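Side-chain contacts in tRNA uridine(34) acetyltransferase (Methanocaldococcus infernus, PDB 6IA8), which converts the wobble uridine at position 34 of tRNAs to carboxymethyluridine, using acetyl-CoA and S-adenosyl-L-methionine with a [4Fe-4S] cluster: residues R147-Q152 with I202-K207; Y151-I156 with K169-A174; L356-M361 with Y380-I385. One frame throughout, in Å; residues are numbered along the deposited sequence.

How the contacts relate
From the N terminus, contacts 1 and 2 both start at the N-terminal end of helix 149-164. Contact 2 closes first, through 12 intervening residues, onto helix 171-178. Contact 1 spans 49 residues, running through strand 184-192, and ends on helix 199-208, so its loop encloses segment 169-174. The two share Tyr-151 and Gln-152 and touch: Asp-153 of contact 2 binds Gln-204 and Lys-207 of contact 1. Together they join three outer helices of the radical SAM region. Contact 3, on the opposite side of the chain's centre and about 40 Å from contact 1 between centres, closes an 18-residue connection between helices 353-364 and 376-383, linking the radical SAM C-terminal part to the acetyltransferase part.

Contact 1: R147-Q152 with I202-K207; sequences REIEYQ and INQMLK
Ile-149 and Gln-204 mark the closest backbone approach, with their CA atoms 7.8 Å apart where the first turn of helix 149-164 faces helix 199-208. Both are outer helices of the radical SAM region, a partial TIM-barrel fold, packed against its parallel sheet. Gln-204 carries the contact. Its chain runs out from the helix and then bends at chi2 (67°), which turns the amide toward both Ile-149 and Gln-152. The two glutamine amides stand 88° apart, almost perpendicular, and the bond from Gln-204 NE2 to Gln-152 OE1 is weak, at 3.3 Å and 148°. Gln-152 OE1 also presses on Gln-204 CG at 3.2 Å, so this oxygen meets the bend of the Gln-204 side chain as well as its amide nitrogen. A stronger anchor fixes the rotation of the Gln-152 amide: its NE2 donates to Arg-147 O at 3.0 Å, from above that carbonyl's plane, and closes the loop that leads into the helix at Glu-148, the N-cap residue. The amide of Gln-204 is held at both ends. Gln-204 NE2 also donates to Asp-153 OD1, while Gln-204 OE1 receives Lys-207 NZ at 3.0 Å, on a lone pair in the carbonyl plane. Lys-207 in turn makes a salt bridge to Asp-153, so the polar ends of both residues on helix 199-208 converge on one carboxylate. Ile-149 lies across this polar group at the exposed margin, where its CG2 branch sits 3.8 Å from Gln-204 OE1 and 3.7 Å from Lys-207 NZ.

Contact 2: Y151-I156 with K169-A174; sequences YQDWFI and KSLEEA. With SO4 (sulfate ion), chain F.
Leu-171 reaches helix 149-164 because its CG swings anti to the backbone N (chi1 173°) and chi2 of 64° then spreads the two methyls toward different partners, Ile-156 and Asp-153. Leu-171 CD1 packs 3.8 Å from Ile-156 CG2, with the two side chains lying side by side and pointing the same way. The Leu-171 and Asp-153 side chains cross at about a right angle, with Leu-171 CD2 3.8 Å from Asp-153 OD1. Leu-171 CD1 also rests 3.9 Å from the backbone Asp-153 O. Leu-208 of helix 199-208 touches Leu-171, Asp-153 and Ile-156 as well, so the leucine fits where three outer helices of the radical SAM region meet.

Leu-171 opens its own helix, and the turn before it is firmly tied. Ser-170, the N-cap, accepts Glu-173 N on its OG at 3.1 Å, and the Glu-173 carboxylate returns to take Lys-169 N through OE2 at 2.6 Å.

On another side of helix 149-164, Trp-154 NE1 donates to sulfate O4 at 3.0 Å, in the plane of the indole, and Lys-157 binds the same ion. The sulfate probably comes from the crystallisation liquor.

Across the two segments the contact is van der Waals only: Leu-171 lays hydrocarbon against the aspartate, whose oxygens are taken by Gln-204 and Lys-207, which should hold the carboxylate in its charged form.

Contact 3: L356-M361 with Y380-I385; sequences LVYKYM and YYKKGI
Lys-382 lies over one face of the Tyr-358 ring, and this pair alone makes the contact. Lys-382 CE, the methylene next to the amine, hangs 3.7 Å above the plane of the Tyr-358 ring, displaced toward the rim, and comes within 3.8 Å of both Tyr-358 CE1 and Tyr-358 CZ. Measured to the centroid of the Tyr-358 ring, Lys-382 CE stands 3.9 Å away, a CH-pi contact. Lys-382 NZ is farther off, at 4.6 Å from the centroid of the Tyr-358 ring, but only 7° from the ring normal, so the charge sits almost straight above the ring in a cation-pi interaction. The CE-NZ bond thus climbs from the ring as it moves inward over it. Nearer its root, the lysine brushes the phenol end, with Lys-382 CG 3.9 Å from Tyr-358 OH.

The two side chains slide past each other in opposite directions, each reaching toward the other's helix: the nearest CA atoms, those of Tyr-358 and Lys-382, are 11.0 Å apart. CG of Tyr-358 is anti to the backbone N (chi1 -179°), which carries the ring toward helix 376-383. Lys-382 bends at chi2 and then runs extended to NZ, which carries its end across the face. It also touches a crystal neighbour, which may partly set its pose.

Behind the tyrosine, Val-357 and Tyr-360 pack on helix 312-325. Behind the lysine, Tyr-380 OH binds Ile-459 N and Tyr-381 O takes Arg-457, while Gly-384, with positive phi, leads the chain out of helix 376-383. The link between the two helices contains the disulfide Cys-368 to Cys-373. What results is a surface cation-pi bridge between a helix of the radical SAM C-terminal part and one belonging to the GNAT-type acetyltransferase part of the chain.

Contact 1: R147-Q152 with I202-K207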
# COMPACT_ATOMS: atom_id res chain seq x y z
N ARG A 147 17.03 1.03 12.10
CA ARG A 147 18.01 2.09 12.29
C ARG A 147 17.77 2.83 13.61
O ARG A 147 16.70 2.75 14.22
CB ARG A 147 17.96 3.08 11.12
CG ARG A 147 18.18 2.45 9.75
CD ARG A 147 19.62 1.99 9.58
NE ARG A 147 20.55 3.12 9.57
CZ ARG A 147 20.89 3.81 8.49
NH1 ARG A 147 20.36 3.51 7.31
NH2 ARG A 147 21.77 4.80 8.58
N GLU A 148 18.79 3.57 14.04
CA GLU A 148 18.65 4.39 15.23
C GLU A 148 17.48 5.35 15.07
O GLU A 148 17.25 5.91 13.99
CB GLU A 148 19.94 5.18 15.46
CG GLU A 148 21.25 4.49 15.07
CD GLU A 148 21.62 4.72 13.60
OE1 GLU A 148 20.99 4.07 12.72
OE2 GLU A 148 22.51 5.55 13.31
N ILE A 149 16.74 5.56 16.16
CA ILE A 149 15.60 6.48 16.11
C ILE A 149 16.06 7.87 15.68
O ILE A 149 15.37 8.57 14.94
CB ILE A 149 14.88 6.50 17.46
CG1 ILE A 149 14.07 5.22 17.64
CG2 ILE A 149 13.98 7.71 17.56
CD1 ILE A 149 13.67 4.96 19.08
N GLU A 150 17.24 8.28 16.16
CA GLU A 150 17.80 9.57 15.77
C GLU A 150 17.85 9.70 14.26
O GLU A 150 17.47 10.74 13.71
CB GLU A 150 19.20 9.74 16.35
CG GLU A 150 19.96 10.95 15.84
CD GLU A 150 21.37 11.03 16.40
OE1 GLU A 150 21.88 10.00 16.89
OE2 GLU A 150 21.97 12.13 16.35
N TYR A 151 18.31 8.64 13.58
CA TYR A 151 18.39 8.67 12.12
C TYR A 151 17.01 8.68 11.48
O TYR A 151 16.79 9.42 10.51
CB TYR A 151 19.21 7.49 11.61
CG TYR A 151 19.27 7.41 10.10
CD1 TYR A 151 20.24 8.10 9.40
CD2 TYR A 151 18.36 6.64 9.39
CE1 TYR A 151 20.30 8.02 8.02
CE2 TYR A 151 18.42 6.56 8.00
CZ TYR A 151 19.38 7.25 7.33
OH TYR A 151 19.45 7.19 5.95
N GLN A 152 16.08 7.86 11.98
CA GLN A 152 14.74 7.83 11.40
C GLN A 152 14.06 9.19 11.49
O GLN A 152 13.45 9.66 10.52
CB GLN A 152 13.87 6.79 12.12
CG GLN A 152 14.40 5.37 12.16
CD GLN A 152 13.41 4.42 12.80
OE1 GLN A 152 12.22 4.50 12.54
NE2 GLN A 152 13.89 3.53 13.66
N ILE A 202 6.36 -0.13 15.79
CA ILE A 202 5.11 0.45 15.29
C ILE A 202 4.85 1.80 15.95
O ILE A 202 4.42 2.75 15.29
CB ILE A 202 3.94 -0.53 15.50
CG1 ILE A 202 4.15 -1.78 14.63
CG2 ILE A 202 2.65 0.16 15.16
CD1 ILE A 202 3.18 -2.88 14.89
N ASN A 203 5.09 1.91 17.25
CA ASN A 203 4.99 3.21 17.91
C ASN A 203 5.85 4.25 17.19
O ASN A 203 5.41 5.39 16.95
CB ASN A 203 5.41 3.11 19.38
CG ASN A 203 4.43 2.34 20.22
OD1 ASN A 203 3.25 2.24 19.89
ND2 ASN A 203 4.90 1.79 21.33
N GLN A 204 7.09 3.88 16.84
CA GLN A 204 7.98 4.82 16.16
C GLN A 204 7.44 5.17 14.77
O GLN A 204 7.44 6.33 14.36
CB GLN A 204 9.39 4.21 16.09
CG GLN A 204 10.34 4.87 15.13
CD GLN A 204 10.73 6.29 15.51
OE1 GLN A 204 10.41 6.78 16.59
NE2 GLN A 204 11.41 6.96 14.61
N MET A 205 6.93 4.17 14.04
CA MET A 205 6.40 4.47 12.72
C MET A 205 5.21 5.40 12.79
O MET A 205 5.09 6.30 11.97
CB MET A 205 6.05 3.17 11.99
CG MET A 205 7.31 2.41 11.54
SD MET A 205 7.03 0.91 10.61
CE MET A 205 6.02 0.06 11.72
N LEU A 206 4.32 5.19 13.76
CA LEU A 206 3.22 6.13 13.96
C LEU A 206 3.74 7.53 14.30
O LEU A 206 3.19 8.53 13.84
CB LEU A 206 2.29 5.62 15.06
CG LEU A 206 1.47 4.39 14.71
CD1 LEU A 206 0.88 3.73 15.94
CD2 LEU A 206 0.39 4.82 13.74
N LYS A 207 4.78 7.62 15.14
CA LYS A 207 5.36 8.93 15.45
C LYS A 207 5.83 9.63 14.18
O LYS A 207 5.70 10.86 14.06
CB LYS A 207 6.52 8.77 16.43
CG LYS A 207 6.98 10.08 17.08
CD LYS A 207 8.23 9.88 17.94
CE LYS A 207 9.50 9.91 17.10
NZ LYS A 207 10.70 9.46 17.84

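Contact 2: Y151-I156 with K169-A174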
# COMPACT_ATOMS: atom_id res chain seq x y z
N TYR A 151 18.31 8.64 13.58
CA TYR A 151 18.39 8.67 12.12
C TYR A 151 17.01 8.68 11.48
O TYR A 151 16.79 9.42 10.51
CB TYR A 151 19.21 7.49 11.61
CG TYR A 151 19.27 7.41 10.10
CD1 TYR A 151 20.24 8.10 9.40
CD2 TYR A 151 18.36 6.64 9.39
CE1 TYR A 151 20.30 8.02 8.02
CE2 TYR A 151 18.42 6.56 8.00
CZ TYR A 151 19.38 7.25 7.33
OH TYR A 151 19.45 7.19 5.95
N GLN A 152 16.08 7.86 11.98
CA GLN A 152 14.74 7.83 11.40
C GLN A 152 14.06 9.19 11.49
O GLN A 152 13.45 9.66 10.52
CB GLN A 152 13.87 6.79 12.12
CG GLN A 152 14.40 5.37 12.16
CD GLN A 152 13.41 4.42 12.80
OE1 GLN A 152 12.22 4.50 12.54
NE2 GLN A 152 13.89 3.53 13.66
N ASP A 153 14.09 9.80 12.68
CA ASP A 153 13.43 11.09 12.87
C ASP A 153 14.03 12.12 11.93
O ASP A 153 13.32 12.87 11.26
CB ASP A 153 13.55 11.54 14.32
CG ASP A 153 12.73 10.70 15.27
OD1 ASP A 153 11.98 9.81 14.79
OD2 ASP A 153 12.82 10.94 16.48
N TRP A 154 15.37 12.15 11.85
CA TRP A 154 16.04 13.12 11.00
C TRP A 154 15.71 12.88 9.54
O TRP A 154 15.40 13.83 8.80
CB TRP A 154 17.56 13.04 11.24
CG TRP A 154 18.38 13.81 10.25
CD1 TRP A 154 18.69 15.14 10.29
CD2 TRP A 154 19.00 13.28 9.07
NE1 TRP A 154 19.47 15.48 9.19
CE2 TRP A 154 19.68 14.36 8.43
CE3 TRP A 154 19.06 12.01 8.49
CZ2 TRP A 154 20.39 14.19 7.25
CZ3 TRP A 154 19.77 11.84 7.32
CH2 TRP A 154 20.42 12.94 6.70
N PHE A 155 15.71 11.62 9.10
CA PHE A 155 15.48 11.33 7.69
C PHE A 155 14.10 11.78 7.25
O PHE A 155 13.93 12.42 6.20
CB PHE A 155 15.66 9.83 7.44
CG PHE A 155 15.73 9.47 5.99
CD1 PHE A 155 14.58 9.30 5.25
CD2 PHE A 155 16.95 9.31 5.36
CE1 PHE A 155 14.65 8.95 3.91
CE2 PHE A 155 17.04 8.97 4.03
CZ PHE A 155 15.90 8.79 3.29
N ILE A 156 13.09 11.46 8.05
CA ILE A 156 11.73 11.86 7.71
C ILE A 156 11.58 13.38 7.80
O ILE A 156 10.92 14.00 6.96
CB ILE A 156 10.70 11.15 8.60
CG1 ILE A 156 10.75 9.63 8.36
CG2 ILE A 156 9.31 11.73 8.32
CD1 ILE A 156 10.52 9.19 6.95
N LYS A 169 13.05 22.95 13.04
CA LYS A 169 13.85 22.67 14.23
C LYS A 169 13.73 21.22 14.67
O LYS A 169 14.57 20.75 15.45
CB LYS A 169 13.43 23.58 15.39
N SER A 170 12.73 20.49 14.19
CA SER A 170 12.46 19.15 14.68
C SER A 170 11.47 18.47 13.76
O SER A 170 10.77 19.11 12.97
CB SER A 170 11.90 19.21 16.10
OG SER A 170 10.53 19.59 16.06
N LEU A 171 11.42 17.14 13.88
CA LEU A 171 10.44 16.35 13.15
C LEU A 171 9.03 16.88 13.38
O LEU A 171 8.28 17.12 12.42
CB LEU A 171 10.54 14.90 13.58
CG LEU A 171 9.45 13.95 13.03
CD1 LEU A 171 9.53 13.82 11.50
CD2 LEU A 171 9.58 12.57 13.66
N GLU A 172 8.65 17.06 14.64
CA GLU A 172 7.30 17.52 14.97
C GLU A 172 7.00 18.86 14.32
O GLU A 172 5.88 19.10 13.85
CB GLU A 172 7.14 17.61 16.48
CG GLU A 172 5.77 18.05 16.96
CD GLU A 172 5.70 18.20 18.47
OE1 GLU A 172 6.75 18.12 19.13
OE2 GLU A 172 4.58 18.40 19.00
N GLU A 173 7.97 19.76 14.26
CA GLU A 173 7.70 21.04 13.61
C GLU A 173 7.52 20.88 12.11
O GLU A 173 6.65 21.52 11.51
CB GLU A 173 8.80 22.05 13.90
CG GLU A 173 8.45 23.43 13.37
CD GLU A 173 9.61 24.42 13.43
OE1 GLU A 173 9.38 25.62 13.22
OE2 GLU A 173 10.74 23.98 13.68
N ALA A 174 8.36 20.04 11.47
CA ALA A 174 8.22 19.78 10.04
C ALA A 174 6.86 19.16 9.72
O ALA A 174 6.24 19.45 8.68
CB ALA A 174 9.35 18.86 9.57
S SO4 F . 19.33 19.55 9.80
O1 SO4 F . 18.39 19.07 10.82
O2 SO4 F . 18.58 20.14 8.69
O3 SO4 F . 20.21 20.55 10.39
O4 SO4 F . 20.14 18.44 9.28

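Contact 3: L356-M361 with Y380-I385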
# COMPACT_ATOMS: atom_id res chain seq x y z
N LEU A 356 1.42 -8.91 -20.37
CA LEU A 356 1.32 -10.31 -20.75
C LEU A 356 0.28 -11.02 -19.89
O LEU A 356 -0.48 -11.86 -20.38
CB LEU A 356 2.69 -10.98 -20.62
CG LEU A 356 3.82 -10.33 -21.42
CD1 LEU A 356 5.14 -11.00 -21.12
CD2 LEU A 356 3.51 -10.40 -22.90
N VAL A 357 0.23 -10.66 -18.60
CA VAL A 357 -0.76 -11.24 -17.70
C VAL A 357 -2.15 -10.84 -18.14
O VAL A 357 -3.06 -11.67 -18.18
CB VAL A 357 -0.49 -10.79 -16.25
CG1 VAL A 357 -1.69 -11.09 -15.38
CG2 VAL A 357 0.77 -11.45 -15.72
N TYR A 358 -2.34 -9.55 -18.46
CA TYR A 358 -3.64 -9.06 -18.93
C TYR A 358 -4.11 -9.86 -20.15
O TYR A 358 -5.26 -10.33 -20.20
CB TYR A 358 -3.53 -7.56 -19.24
CG TYR A 358 -4.82 -6.93 -19.73
CD1 TYR A 358 -5.76 -6.43 -18.83
CD2 TYR A 358 -5.08 -6.79 -21.09
CE1 TYR A 358 -6.93 -5.84 -19.27
CE2 TYR A 358 -6.25 -6.20 -21.53
CZ TYR A 358 -7.17 -5.73 -20.63
OH TYR A 358 -8.33 -5.14 -21.08
N LYS A 359 -3.24 -10.01 -21.15
CA LYS A 359 -3.65 -10.70 -22.37
C LYS A 359 -3.91 -12.19 -22.10
O LYS A 359 -4.80 -12.80 -22.72
CB LYS A 359 -2.58 -10.52 -23.43
CG LYS A 359 -2.47 -9.08 -23.94
CD LYS A 359 -1.48 -8.98 -25.10
CE LYS A 359 -1.42 -7.56 -25.64
NZ LYS A 359 -0.44 -7.41 -26.75
N TYR A 360 -3.14 -12.78 -21.20
CA TYR A 360 -3.39 -14.17 -20.82
C TYR A 360 -4.77 -14.31 -20.19
O TYR A 360 -5.54 -15.22 -20.53
CB TYR A 360 -2.30 -14.66 -19.88
CG TYR A 360 -2.41 -16.12 -19.50
CD1 TYR A 360 -1.85 -17.10 -20.30
CD2 TYR A 360 -3.04 -16.52 -18.33
CE1 TYR A 360 -1.92 -18.43 -19.95
CE2 TYR A 360 -3.12 -17.85 -17.98
CZ TYR A 360 -2.56 -18.80 -18.80
OH TYR A 360 -2.65 -20.13 -18.46
N MET A 361 -5.11 -13.41 -19.28
CA MET A 361 -6.41 -13.45 -18.63
C MET A 361 -7.54 -13.24 -19.63
O MET A 361 -8.59 -13.88 -19.52
CB MET A 361 -6.45 -12.41 -17.51
CG MET A 361 -5.50 -12.75 -16.35
SD MET A 361 -5.47 -11.53 -14.98
CE MET A 361 -7.06 -11.88 -14.21
N TYR A 380 -11.30 3.98 -17.14
CA TYR A 380 -11.41 4.94 -18.24
C TYR A 380 -10.23 4.79 -19.20
O TYR A 380 -10.40 4.79 -20.42
CB TYR A 380 -11.50 6.37 -17.70
CG TYR A 380 -11.57 7.36 -18.81
CD1 TYR A 380 -12.66 7.37 -19.67
CD2 TYR A 380 -10.55 8.26 -19.04
CE1 TYR A 380 -12.73 8.27 -20.73
CE2 TYR A 380 -10.62 9.17 -20.10
CZ TYR A 380 -11.72 9.15 -20.93
OH TYR A 380 -11.82 10.02 -21.98
N TYR A 381 -9.03 4.65 -18.66
CA TYR A 381 -7.84 4.48 -19.51
C TYR A 381 -7.88 3.17 -20.32
O TYR A 381 -7.51 3.14 -21.51
CB TYR A 381 -6.58 4.52 -18.63
CG TYR A 381 -5.33 3.95 -19.28
CD1 TYR A 381 -4.57 4.71 -20.14
CD2 TYR A 381 -4.92 2.65 -19.01
CE1 TYR A 381 -3.43 4.20 -20.74
CE2 TYR A 381 -3.78 2.12 -19.60
CZ TYR A 381 -3.04 2.91 -20.46
OH TYR A 381 -1.91 2.39 -21.05
N LYS A 382 -8.33 2.08 -19.70
CA LYS A 382 -8.30 0.78 -20.36
C LYS A 382 -9.51 0.58 -21.26
O LYS A 382 -9.39 -0.02 -22.34
CB LYS A 382 -8.25 -0.33 -19.32
CG LYS A 382 -7.46 -1.54 -19.75
CD LYS A 382 -5.96 -1.28 -19.70
CE LYS A 382 -5.16 -2.54 -20.02
NZ LYS A 382 -3.73 -2.39 -19.66
N LYS A 383 -10.69 1.07 -20.85
CA LYS A 383 -11.93 0.74 -21.54
C LYS A 383 -12.73 1.94 -22.02
O LYS A 383 -13.72 1.74 -22.72
CB LYS A 383 -12.81 -0.10 -20.62
CG LYS A 383 -12.25 -1.48 -20.33
N GLY A 384 -12.30 3.17 -21.73
CA GLY A 384 -12.89 4.38 -22.29
C GLY A 384 -14.27 4.74 -21.76
O GLY A 384 -14.95 5.60 -22.35
N ILE A 385 -14.69 4.14 -20.64
CA ILE A 385 -16.01 4.41 -20.09
C ILE A 385 -15.88 4.99 -18.68
O ILE A 385 -14.88 4.85 -18.00
CB ILE A 385 -16.87 3.14 -20.06
CG1 ILE A 385 -16.23 2.08 -19.14
CG2 ILE A 385 -17.07 2.57 -21.47
CD1 ILE A 385 -17.12 0.83 -18.91